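Local coordinates for protein nitrite oxidoreductase subunit A (Kuenenia stuttgartiensis, PDB 7B04) that binds molybdenum, two MD1 groups and an iron/sulfur cluster as a member of the molybdopterin oxidoreductase family, at residues P128-R132 against D681-T685; Q676-I682 against A691-A697; I684-E689 against S1043-Y1047. All coordinates share one frame. Residues are numbered along the deposited sequence.

Contact 1. Residues P128-R132 against D681-T685. With MD1 (phosphoric acid 4-(2-amino-4-oxo-3,4,5,6,-tetrahydro-pteridin-6-yl)-2-hydroxy-3,4-dimercapto-but-3-en-yl ester guanylate ester), chain C.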
loop_
_atom_site.group_PDB
_atom_site.type_symbol
_atom_site.label_atom_id
_atom_site.label_comp_id
_atom_site.label_asym_id
_atom_site.label_seq_id
_atom_site.Cartn_x
_atom_site.Cartn_y
_atom_site.Cartn_z
ATOM N N PRO B 128 13.954 8.768 -10.045
ATOM C CA PRO B 128 13.978 9.867 -11.017
ATOM C C PRO B 128 13.167 11.087 -10.610
ATOM O O PRO B 128 13.225 12.106 -11.308
ATOM C CB PRO B 128 13.386 9.210 -12.271
ATOM C CG PRO B 128 12.426 8.207 -11.725
ATOM C CD PRO B 128 13.028 7.693 -10.442
ATOM N N TYR B 129 12.412 11.017 -9.518
ATOM C CA TYR B 129 11.589 12.124 -9.048
ATOM C C TYR B 129 12.266 12.877 -7.915
ATOM O O TYR B 129 11.674 13.795 -7.340
ATOM C CB TYR B 129 10.220 11.605 -8.596
ATOM C CG TYR B 129 9.589 10.659 -9.592
ATOM C CD1 TYR B 129 9.097 11.126 -10.803
ATOM C CD2 TYR B 129 9.500 9.299 -9.329
ATOM C CE1 TYR B 129 8.528 10.266 -11.721
ATOM C CE2 TYR B 129 8.929 8.429 -10.241
ATOM C CZ TYR B 129 8.443 8.920 -11.435
ATOM O OH TYR B 129 7.873 8.066 -12.351
ATOM N N ARG B 130 13.497 12.496 -7.599
ATOM C CA ARG B 130 14.236 13.029 -6.465
ATOM C C ARG B 130 14.613 14.495 -6.643
ATOM O O ARG B 130 14.976 14.936 -7.737
ATOM C CB ARG B 130 15.502 12.201 -6.267
ATOM C CG ARG B 130 16.195 12.453 -4.969
ATOM C CD ARG B 130 15.513 11.699 -3.864
ATOM N NE ARG B 130 15.830 12.285 -2.571
ATOM C CZ ARG B 130 16.761 11.811 -1.757
ATOM N NH1 ARG B 130 16.992 12.404 -0.596
ATOM N NH2 ARG B 130 17.464 10.742 -2.110
ATOM N N LEU B 131 14.519 15.253 -5.550
ATOM C CA LEU B 131 15.088 16.592 -5.519
ATOM C C LEU B 131 16.604 16.491 -5.405
ATOM O O LEU B 131 17.130 15.698 -4.619
ATOM C CB LEU B 131 14.533 17.392 -4.341
ATOM C CG LEU B 131 13.211 18.136 -4.528
ATOM C CD1 LEU B 131 12.826 18.850 -3.242
ATOM C CD2 LEU B 131 13.312 19.119 -5.681
ATOM N N ARG B 132 17.312 17.293 -6.195
ATOM C CA ARG B 132 18.761 17.190 -6.266
ATOM C C ARG B 132 19.506 18.424 -5.784
ATOM O O ARG B 132 20.675 18.301 -5.398
ATOM C CB ARG B 132 19.207 16.886 -7.704
ATOM C CG ARG B 132 18.610 15.625 -8.294
ATOM C CD ARG B 132 19.215 15.329 -9.654
ATOM N NE ARG B 132 19.094 16.466 -10.564
ATOM C CZ ARG B 132 18.003 16.744 -11.271
ATOM N NH1 ARG B 132 16.933 15.966 -11.175
ATOM N NH2 ARG B 132 17.979 17.797 -12.076
ATOM N N ASP B 681 11.380 19.469 0.818
ATOM C CA ASP B 681 10.968 18.131 0.423
ATOM C C ASP B 681 12.185 17.355 -0.072
ATOM O O ASP B 681 13.308 17.869 -0.114
ATOM C CB ASP B 681 9.866 18.187 -0.640
ATOM C CG ASP B 681 9.089 16.894 -0.727
ATOM O OD1 ASP B 681 9.645 15.837 -0.354
ATOM O OD2 ASP B 681 7.916 16.945 -1.136
ATOM N N ILE B 682 11.943 16.092 -0.422
ATOM C CA ILE B 682 12.957 15.205 -0.981
ATOM C C ILE B 682 12.667 14.848 -2.428
ATOM O O ILE B 682 13.554 14.304 -3.109
ATOM C CB ILE B 682 13.107 13.919 -0.140
ATOM C CG1 ILE B 682 11.805 13.118 -0.171
ATOM C CG2 ILE B 682 13.480 14.265 1.293
ATOM C CD1 ILE B 682 11.920 11.738 0.433
ATOM N N GLU B 683 11.466 15.140 -2.922
ATOM C CA GLU B 683 11.072 14.865 -4.294
ATOM C C GLU B 683 10.380 16.093 -4.871
ATOM O O GLU B 683 9.872 16.944 -4.136
ATOM C CB GLU B 683 10.110 13.667 -4.373
ATOM C CG GLU B 683 10.762 12.301 -4.519
ATOM C CD GLU B 683 9.776 11.169 -4.281
ATOM O OE1 GLU B 683 8.829 11.359 -3.487
ATOM O OE2 GLU B 683 9.941 10.093 -4.893
ATOM N N ILE B 684 10.357 16.180 -6.199
ATOM C CA ILE B 684 9.596 17.228 -6.875
ATOM C C ILE B 684 8.139 16.766 -6.929
ATOM O O ILE B 684 7.812 15.770 -7.575
ATOM C CB ILE B 684 10.169 17.536 -8.266
ATOM C CG1 ILE B 684 9.436 18.706 -8.924
ATOM C CG2 ILE B 684 10.225 16.292 -9.167
ATOM C CD1 ILE B 684 10.223 19.334 -10.057
ATOM N N THR B 685 7.261 17.471 -6.215
ATOM C CA THR B 685 5.946 16.937 -5.874
ATOM C C THR B 685 4.765 17.617 -6.554
ATOM O O THR B 685 3.621 17.217 -6.303
ATOM C CB THR B 685 5.750 16.991 -4.358
ATOM O OG1 THR B 685 6.121 18.288 -3.871
ATOM C CG2 THR B 685 6.604 15.933 -3.690
HETATM P PB MD1 C . 0.502 15.142 3.698
HETATM O O3B MD1 C . 0.923 13.751 2.927
HETATM O O1B MD1 C . 0.633 16.279 2.715
HETATM O O2B MD1 C . 1.449 15.372 4.852
HETATM O O3A MD1 C . -1.041 15.103 4.288
HETATM C C10 MD1 C . -1.715 13.900 4.521
HETATM C C11 MD1 C . -3.216 14.073 4.147
HETATM O O11 MD1 C . -3.453 13.519 2.658
HETATM C C12 MD1 C . -4.008 13.488 5.047
HETATM S S12 MD1 C . -3.249 12.510 6.377
HETATM C C13 MD1 C . -5.563 13.564 5.087
HETATM S S13 MD1 C . -6.305 12.632 6.460
HETATM C C14 MD1 C . -6.486 14.247 4.192
HETATM N N15 MD1 C . -7.212 13.076 3.374
HETATM C C16 MD1 C . -7.899 13.467 2.206
HETATM C C15 MD1 C . -8.816 12.493 1.555
HETATM O O14 MD1 C . -8.964 11.418 2.030
HETATM N N17 MD1 C . -9.545 12.871 0.315
HETATM C C17 MD1 C . -9.345 14.269 -0.306
HETATM N N16 MD1 C . -10.061 14.637 -1.513
HETATM N N18 MD1 C . -8.420 15.267 0.346
HETATM C C20 MD1 C . -7.706 14.926 1.549
HETATM N N8 MD1 C . -6.853 15.888 2.110
HETATM C C7 MD1 C . -6.010 15.427 3.388
HETATM P PA MD1 C . 2.453 13.439 2.393
HETATM O O1A MD1 C . 2.703 11.951 2.355
HETATM O O2A MD1 C . 2.573 14.005 1.009
HETATM O "O5'" MD1 C . 3.628 14.174 3.280
HETATM C "C5'" MD1 C . 4.941 13.761 3.019
HETATM C "C4'" MD1 C . 5.654 14.758 2.042
HETATM O "O4'" MD1 C . 7.032 15.171 2.634
HETATM C "C1'" MD1 C . 8.086 14.345 1.837
HETATM N N9 MD1 C . 9.048 13.674 2.755
HETATM C C4 MD1 C . 9.881 14.420 3.461
HETATM N N3 MD1 C . 10.058 15.893 3.531
HETATM C C2 MD1 C . 11.071 16.453 4.414
HETATM N N2 MD1 C . 11.238 17.888 4.477
HETATM N N1 MD1 C . 11.902 15.599 5.223
HETATM C C6 MD1 C . 11.725 14.183 5.151
HETATM O O6 MD1 C . 12.406 13.475 5.812
HETATM C C5 MD1 C . 10.657 13.596 4.218
HETATM N N7 MD1 C . 10.285 12.347 3.959
HETATM C C8 MD1 C . 9.285 12.382 3.050
HETATM C "C2'" MD1 C . 7.424 13.494 1.160
HETATM O "O2'" MD1 C . 8.074 13.257 -0.124
HETATM C "C3'" MD1 C . 5.934 14.182 0.935
HETATM O "O3'" MD1 C . 6.015 15.155 -0.148
#

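Contact 2. Residues Q676-I682 against A691-A697. With MD1 (phosphoric acid 4-(2-amino-4-oxo-3,4,5,6,-tetrahydro-pteridin-6-yl)-2-hydroxy-3,4-dimercapto-but-3-en-yl ester guanylate ester), chain C.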
loop_
_atom_site.group_PDB
_atom_site.type_symbol
_atom_site.label_atom_id
_atom_site.label_comp_id
_atom_site.label_asym_id
_atom_site.label_seq_id
_atom_site.Cartn_x
_atom_site.Cartn_y
_atom_site.Cartn_z
ATOM N N GLN B 676 4.908 34.632 -1.433
ATOM C CA GLN B 676 6.073 33.722 -1.380
ATOM C C GLN B 676 5.633 32.337 -0.926
ATOM O O GLN B 676 5.171 32.252 0.172
ATOM C CB GLN B 676 7.079 34.324 -0.421
ATOM C CG GLN B 676 8.288 33.464 -0.186
ATOM C CD GLN B 676 9.373 34.330 0.371
ATOM O OE1 GLN B 676 9.281 35.536 0.367
ATOM N NE2 GLN B 676 10.419 33.709 0.849
ATOM N N ILE B 677 5.827 31.297 -1.742
ATOM C CA ILE B 677 5.492 29.929 -1.376
ATOM C C ILE B 677 6.782 29.126 -1.378
ATOM O O ILE B 677 7.548 29.173 -2.346
ATOM C CB ILE B 677 4.463 29.314 -2.344
ATOM C CG1 ILE B 677 3.120 30.041 -2.246
ATOM C CG2 ILE B 677 4.296 27.829 -2.074
ATOM C CD1 ILE B 677 2.929 31.121 -3.284
ATOM N N MET B 678 7.020 28.391 -0.300
ATOM C CA MET B 678 8.274 27.680 -0.122
ATOM C C MET B 678 7.961 26.282 0.379
ATOM O O MET B 678 7.038 26.090 1.176
ATOM C CB MET B 678 9.183 28.415 0.867
ATOM C CG MET B 678 9.608 29.791 0.403
ATOM S SD MET B 678 10.253 30.775 1.761
ATOM C CE MET B 678 11.753 29.897 2.156
ATOM N N SER B 679 8.736 25.311 -0.085
ATOM C CA SER B 679 8.520 23.932 0.315
ATOM C C SER B 679 9.857 23.241 0.518
ATOM O O SER B 679 10.754 23.337 -0.326
ATOM C CB SER B 679 7.682 23.178 -0.714
ATOM O OG SER B 679 7.553 21.814 -0.351
ATOM N N THR B 680 9.979 22.553 1.643
ATOM C CA THR B 680 11.063 21.620 1.893
ATOM C C THR B 680 10.589 20.207 1.588
ATOM O O THR B 680 9.504 19.803 2.020
ATOM C CB THR B 680 11.527 21.695 3.342
ATOM O OG1 THR B 680 12.089 22.987 3.589
ATOM C CG2 THR B 680 12.562 20.636 3.611
ATOM N N ASP B 681 11.380 19.469 0.818
ATOM C CA ASP B 681 10.968 18.131 0.423
ATOM C C ASP B 681 12.185 17.355 -0.072
ATOM O O ASP B 681 13.308 17.869 -0.114
ATOM C CB ASP B 681 9.866 18.187 -0.640
ATOM C CG ASP B 681 9.089 16.894 -0.727
ATOM O OD1 ASP B 681 9.645 15.837 -0.354
ATOM O OD2 ASP B 681 7.916 16.945 -1.136
ATOM N N ILE B 682 11.943 16.092 -0.422
ATOM C CA ILE B 682 12.957 15.205 -0.981
ATOM C C ILE B 682 12.667 14.848 -2.428
ATOM O O ILE B 682 13.554 14.304 -3.109
ATOM C CB ILE B 682 13.107 13.919 -0.140
ATOM C CG1 ILE B 682 11.805 13.118 -0.171
ATOM C CG2 ILE B 682 13.480 14.265 1.293
ATOM C CD1 ILE B 682 11.920 11.738 0.433
ATOM N N ALA B 691 5.310 26.320 -6.593
ATOM C CA ALA B 691 5.917 27.054 -5.490
ATOM C C ALA B 691 6.986 28.004 -6.021
ATOM O O ALA B 691 7.298 28.024 -7.215
ATOM C CB ALA B 691 6.517 26.095 -4.457
ATOM N N ASP B 692 7.550 28.797 -5.111
ATOM C CA ASP B 692 8.607 29.740 -5.450
ATOM C C ASP B 692 9.984 29.280 -5.002
ATOM O O ASP B 692 10.985 29.668 -5.615
ATOM C CB ASP B 692 8.324 31.110 -4.822
ATOM C CG ASP B 692 7.069 31.760 -5.371
ATOM O OD1 ASP B 692 6.747 31.538 -6.557
ATOM O OD2 ASP B 692 6.405 32.496 -4.613
ATOM N N PHE B 693 10.060 28.460 -3.956
ATOM C CA PHE B 693 11.318 27.910 -3.476
ATOM C C PHE B 693 11.175 26.414 -3.246
ATOM O O PHE B 693 10.081 25.908 -2.983
ATOM C CB PHE B 693 11.768 28.576 -2.172
ATOM C CG PHE B 693 12.334 29.951 -2.354
ATOM C CD1 PHE B 693 13.677 30.129 -2.639
ATOM C CD2 PHE B 693 11.526 31.068 -2.229
ATOM C CE1 PHE B 693 14.203 31.395 -2.798
ATOM C CE2 PHE B 693 12.046 32.336 -2.389
ATOM C CZ PHE B 693 13.386 32.499 -2.674
ATOM N N ALA B 694 12.301 25.713 -3.341
ATOM C CA ALA B 694 12.366 24.288 -3.050
ATOM C C ALA B 694 13.686 24.002 -2.356
ATOM O O ALA B 694 14.742 24.430 -2.829
ATOM C CB ALA B 694 12.238 23.446 -4.324
ATOM N N PHE B 695 13.622 23.287 -1.240
ATOM C CA PHE B 695 14.815 22.972 -0.456
ATOM C C PHE B 695 14.955 21.466 -0.324
ATOM O O PHE B 695 14.122 20.823 0.342
ATOM C CB PHE B 695 14.744 23.629 0.922
ATOM C CG PHE B 695 14.696 25.126 0.871
ATOM C CD1 PHE B 695 15.850 25.861 0.660
ATOM C CD2 PHE B 695 13.496 25.798 1.018
ATOM C CE1 PHE B 695 15.809 27.242 0.607
ATOM C CE2 PHE B 695 13.448 27.175 0.964
ATOM C CZ PHE B 695 14.605 27.899 0.759
ATOM N N PRO B 696 15.972 20.858 -0.936
ATOM C CA PRO B 696 16.141 19.402 -0.843
ATOM C C PRO B 696 16.610 19.008 0.549
ATOM O O PRO B 696 17.663 19.449 1.015
ATOM C CB PRO B 696 17.198 19.097 -1.910
ATOM C CG PRO B 696 17.965 20.363 -2.041
ATOM C CD PRO B 696 16.993 21.481 -1.795
ATOM N N ALA B 697 15.813 18.184 1.213
ATOM C CA ALA B 697 16.121 17.679 2.539
ATOM C C ALA B 697 16.634 16.249 2.462
ATOM O O ALA B 697 16.476 15.554 1.456
ATOM C CB ALA B 697 14.886 17.738 3.435
HETATM P PB MD1 C . 0.502 15.142 3.698
HETATM O O3B MD1 C . 0.923 13.751 2.927
HETATM O O1B MD1 C . 0.633 16.279 2.715
HETATM O O2B MD1 C . 1.449 15.372 4.852
HETATM O O3A MD1 C . -1.041 15.103 4.288
HETATM C C10 MD1 C . -1.715 13.900 4.521
HETATM C C11 MD1 C . -3.216 14.073 4.147
HETATM O O11 MD1 C . -3.453 13.519 2.658
HETATM C C12 MD1 C . -4.008 13.488 5.047
HETATM S S12 MD1 C . -3.249 12.510 6.377
HETATM C C13 MD1 C . -5.563 13.564 5.087
HETATM S S13 MD1 C . -6.305 12.632 6.460
HETATM C C14 MD1 C . -6.486 14.247 4.192
HETATM N N15 MD1 C . -7.212 13.076 3.374
HETATM C C16 MD1 C . -7.899 13.467 2.206
HETATM C C15 MD1 C . -8.816 12.493 1.555
HETATM O O14 MD1 C . -8.964 11.418 2.030
HETATM N N17 MD1 C . -9.545 12.871 0.315
HETATM C C17 MD1 C . -9.345 14.269 -0.306
HETATM N N16 MD1 C . -10.061 14.637 -1.513
HETATM N N18 MD1 C . -8.420 15.267 0.346
HETATM C C20 MD1 C . -7.706 14.926 1.549
HETATM N N8 MD1 C . -6.853 15.888 2.110
HETATM C C7 MD1 C . -6.010 15.427 3.388
HETATM P PA MD1 C . 2.453 13.439 2.393
HETATM O O1A MD1 C . 2.703 11.951 2.355
HETATM O O2A MD1 C . 2.573 14.005 1.009
HETATM O "O5'" MD1 C . 3.628 14.174 3.280
HETATM C "C5'" MD1 C . 4.941 13.761 3.019
HETATM C "C4'" MD1 C . 5.654 14.758 2.042
HETATM O "O4'" MD1 C . 7.032 15.171 2.634
HETATM C "C1'" MD1 C . 8.086 14.345 1.837
HETATM N N9 MD1 C . 9.048 13.674 2.755
HETATM C C4 MD1 C . 9.881 14.420 3.461
HETATM N N3 MD1 C . 10.058 15.893 3.531
HETATM C C2 MD1 C . 11.071 16.453 4.414
HETATM N N2 MD1 C . 11.238 17.888 4.477
HETATM N N1 MD1 C . 11.902 15.599 5.223
HETATM C C6 MD1 C . 11.725 14.183 5.151
HETATM O O6 MD1 C . 12.406 13.475 5.812
HETATM C C5 MD1 C . 10.657 13.596 4.218
HETATM N N7 MD1 C . 10.285 12.347 3.959
HETATM C C8 MD1 C . 9.285 12.382 3.050
HETATM C "C2'" MD1 C . 7.424 13.494 1.160
HETATM O "O2'" MD1 C . 8.074 13.257 -0.124
HETATM C "C3'" MD1 C . 5.934 14.182 0.935
HETATM O "O3'" MD1 C . 6.015 15.155 -0.148
#

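Contact 3. Residues I684-E689 against S1043-Y1047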
loop_
_atom_site.group_PDB
_atom_site.type_symbol
_atom_site.label_atom_id
_atom_site.label_comp_id
_atom_site.label_asym_id
_atom_site.label_seq_id
_atom_site.Cartn_x
_atom_site.Cartn_y
_atom_site.Cartn_z
ATOM N N ILE B 684 10.357 16.180 -6.199
ATOM C CA ILE B 684 9.596 17.228 -6.875
ATOM C C ILE B 684 8.139 16.766 -6.929
ATOM O O ILE B 684 7.812 15.770 -7.575
ATOM C CB ILE B 684 10.169 17.536 -8.266
ATOM C CG1 ILE B 684 9.436 18.706 -8.924
ATOM C CG2 ILE B 684 10.225 16.292 -9.167
ATOM C CD1 ILE B 684 10.223 19.334 -10.057
ATOM N N THR B 685 7.261 17.471 -6.215
ATOM C CA THR B 685 5.946 16.937 -5.874
ATOM C C THR B 685 4.765 17.617 -6.554
ATOM O O THR B 685 3.621 17.217 -6.303
ATOM C CB THR B 685 5.750 16.991 -4.358
ATOM O OG1 THR B 685 6.121 18.288 -3.871
ATOM C CG2 THR B 685 6.604 15.933 -3.690
ATOM N N GLY B 686 4.991 18.596 -7.420
ATOM C CA GLY B 686 3.880 19.380 -7.926
ATOM C C GLY B 686 3.434 20.481 -6.982
ATOM O O GLY B 686 2.890 21.492 -7.436
ATOM N N SER B 687 3.634 20.306 -5.673
ATOM C CA SER B 687 3.601 21.476 -4.802
ATOM C C SER B 687 4.835 22.341 -5.026
ATOM O O SER B 687 4.755 23.569 -4.925
ATOM C CB SER B 687 3.484 21.063 -3.336
ATOM O OG SER B 687 2.233 20.446 -3.080
ATOM N N ILE B 688 5.976 21.723 -5.345
ATOM C CA ILE B 688 7.151 22.496 -5.737
ATOM C C ILE B 688 6.923 23.115 -7.111
ATOM O O ILE B 688 7.339 24.251 -7.380
ATOM C CB ILE B 688 8.419 21.613 -5.734
ATOM C CG1 ILE B 688 9.121 21.581 -4.374
ATOM C CG2 ILE B 688 9.413 22.072 -6.797
ATOM C CD1 ILE B 688 8.302 20.987 -3.272
ATOM N N GLU B 689 6.211 22.395 -7.980
ATOM C CA GLU B 689 5.952 22.880 -9.331
ATOM C C GLU B 689 5.129 24.158 -9.325
ATOM O O GLU B 689 5.210 24.953 -10.269
ATOM C CB GLU B 689 5.243 21.796 -10.144
ATOM C CG GLU B 689 6.171 20.833 -10.859
ATOM C CD GLU B 689 6.319 21.157 -12.332
ATOM O OE1 GLU B 689 6.951 22.184 -12.661
ATOM O OE2 GLU B 689 5.794 20.386 -13.163
ATOM N N SER B 1043 6.593 16.076 -16.651
ATOM C CA SER B 1043 7.053 17.440 -16.833
ATOM C C SER B 1043 8.541 17.448 -17.178
ATOM O O SER B 1043 9.281 16.539 -16.786
ATOM C CB SER B 1043 6.804 18.253 -15.564
ATOM O OG SER B 1043 7.465 19.505 -15.608
ATOM N N PRO B 1044 9.005 18.450 -17.929
ATOM C CA PRO B 1044 10.451 18.564 -18.182
ATOM C C PRO B 1044 11.269 18.706 -16.912
ATOM O O PRO B 1044 12.480 18.453 -16.938
ATOM C CB PRO B 1044 10.554 19.815 -19.066
ATOM C CG PRO B 1044 9.214 19.925 -19.715
ATOM C CD PRO B 1044 8.230 19.445 -18.689
ATOM N N SER B 1045 10.644 19.104 -15.803
ATOM C CA SER B 1045 11.314 19.190 -14.512
ATOM C C SER B 1045 11.499 17.831 -13.850
ATOM O O SER B 1045 12.191 17.746 -12.831
ATOM C CB SER B 1045 10.525 20.106 -13.577
ATOM O OG SER B 1045 9.265 19.540 -13.266
ATOM N N GLY B 1046 10.905 16.776 -14.402
ATOM C CA GLY B 1046 10.933 15.460 -13.809
ATOM C C GLY B 1046 9.675 15.094 -13.056
ATOM O O GLY B 1046 9.559 13.951 -12.600
ATOM N N TYR B 1047 8.733 16.023 -12.915
ATOM C CA TYR B 1047 7.513 15.767 -12.166
ATOM C C TYR B 1047 6.534 14.966 -13.012
ATOM O O TYR B 1047 6.335 15.239 -14.200
ATOM C CB TYR B 1047 6.880 17.075 -11.710
ATOM C CG TYR B 1047 5.458 16.929 -11.189
ATOM C CD1 TYR B 1047 5.202 16.341 -9.955
ATOM C CD2 TYR B 1047 4.381 17.414 -11.914
ATOM C CE1 TYR B 1047 3.903 16.218 -9.482
ATOM C CE2 TYR B 1047 3.089 17.294 -11.441
ATOM C CZ TYR B 1047 2.853 16.698 -10.227
ATOM O OH TYR B 1047 1.563 16.582 -9.757
#

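Contact 1. Residues P128-R132 against D681-T685
Leu131 lays its isobutyl group across the backbone of residues 681-684, with CD1 3.3 Å from Asp681 O, CG 3.5 Å from Glu683 C, and CD2 4.4 Å from Ile684 CB. The two loops are also joined there by backbone hydrogen bonds. Leu131 N donates to Ile682 O (2.8 Å), and Ile684 N donates to Tyr129 O (3.0 Å). These two bonds frame Arg130 and Glu683 as a single isolated beta bridge, formed just past the end of strand 676-681. Ile682 O serves twice, since Arg130 NE also donates to it at 3.1 Å; the rest of the guanidinium turns to a salt bridge with Glu702 and to the carbonyl of Val125. Glu683 likewise sends its carboxylate outside the contact, to Arg124. The bridge lies just after Asp681, whose carboxylate accepts hydrogen bonds from the ribose of MD1: O2' donates to OD1 (3.0 Å) and O3' to OD2 (2.8 Å). The same OD1 accepts a very short bond from Ile682 N, at 2.3 Å, and a weak one from Glu683 N, at 3.2 Å, so the turn after the strand is folded around the ribose-binding carboxylate. Pro128 and Tyr129 pack on Asp194 of nitrite oxidoreductase subunit C, a neighbouring chain. The buried pairing as a whole joins the connection between helix 121-125 and strand 135-137 to the loop that follows strand 676-681, beside the sheet in which strands 135-137, 693-696 and 676-681 lie side by side.

Contact 2. Residues Q676-I682 against A691-A697
Strands 676-681 and 693-696 run parallel as neighbours in a mixed sheet, their axes 4.8 Å apart and inclined by 16°. The hydrogen bonds follow the parallel pattern, with Ser679 and Asp681 each using both backbone polar groups toward the partner strand. Ser679 N donates to Phe693 O (3.3 Å) and Ser679 O accepts from Phe695 N (3.0 Å); Asp681 N then donates to Phe695 O (3.1 Å), and Asp681 O accepts from Ala697 N (2.9 Å). At the start of the pairing Ile677 O takes two donors, Asp692 N at 2.8 Å and Phe693 N at 3.1 Å, while Ile677 N is met by a side chain, Asp692 OD2, at 3.2 Å. The other oxygen of that carboxylate forms salt bridges with Arg137 and Arg164. On the other edge of strand 676-681, Gln676, Met678 and Thr680 bond through their backbones to the strand 648-652 region. Met678, Thr680, Phe693 and Phe695 occupy one face, where Met678 SD makes an oblique Met-aromatic contact 5.0 Å from the Phe693 ring centroid and Met678 CE reaches the Phe695 ring edge, 3.4 Å from CE2. Helices 174-191 and 734-749 pack on this side. Thr680 OG1 is bonded to Trp650. Asp681 points to the opposite face and accepts hydrogen bonds from both ribose hydroxyls of MD1, O2' at OD1 (3.0 Å) and O3' at OD2 (2.8 Å); OD1 also accepts Ile682 N at a very short 2.3 Å. This strand-end acid is comparable to the ribose-binding acidic residue of many Rossmann-like nucleotide sites.

Contact 3. Residues I684-E689 against S1043-Y1047
A type I beta turn, Ser1043 to Gly1046, presents its serines and the following Tyr1047 to the loop between strands 676-681 and 693-696. The turn is closed by Gly1046 N donating to Ser1043 O (2.9 Å), and Ser1043 N donates to Tyr1047 O at 2.6 Å. Tyr1047, with chi1 near t, extends its ring along residues 684-686: CD1 lies 3.6 Å from Ile684 O, and CE1 3.3 Å from both Thr685 O and Gly686 N. Gly686 lies over the ring face in a CH-pi contact, its CA 3.8 Å from the centroid; a CB here would clash with Tyr1047 CZ and, at the positive phi of 81°, with the preceding carbonyl oxygen too. Trp1023 also meets the Tyr1047 ring, with the two planes nearly parallel. Ile684 takes the tt conformation and stretches toward the turn, bringing CG1 to 4.1 Å from Tyr1047 CB and CD1 to 3.4 Å from Ser1045 OG. Glu689 does not extend: its chi2 of -101° lies between the usual wells, and this bend leaves OE2 3.5 Å from Tyr1047 CD2, while OE1 makes a long, weak ion pair with Lys1028. The serine rotamers differ, t for Ser1043 and p for Ser1045, and bring their hydroxyls together. The contact joins the loop carrying Thr685, which touches MD1, to the segment after helix 1027-1033. At its polar end, Ser1043 OG lies 3.0 Å from Ser1045 OG, to which it is hydrogen-bonded, and 3.1 Å from Glu689 OE2.

Overall arrangement
From the N terminus, the chain first passes through 128-132, whose partner, 681-685, lies some 550 residues later; contact 1 closes this long loop. Contact 2 opens on strand 676-681, whose last residue, Asp681, starts the 681-685 partner of contact 1, and closes a short loop at 691-697. Within that loop lies 684-689, paired in contact 3 with 1043-1047 more than 350 residues later, so contacts 2 and 3 cross. Contact 1 shares Asp681 and Ile682 with contact 2, and Ile684 and Thr685 with contact 3. Ile688 packs against Ser679 and Ala694, while Tyr129 touches Gly1046. One inter-strand connection beside MD1 thus ties the sheet to both early and late parts of the chain.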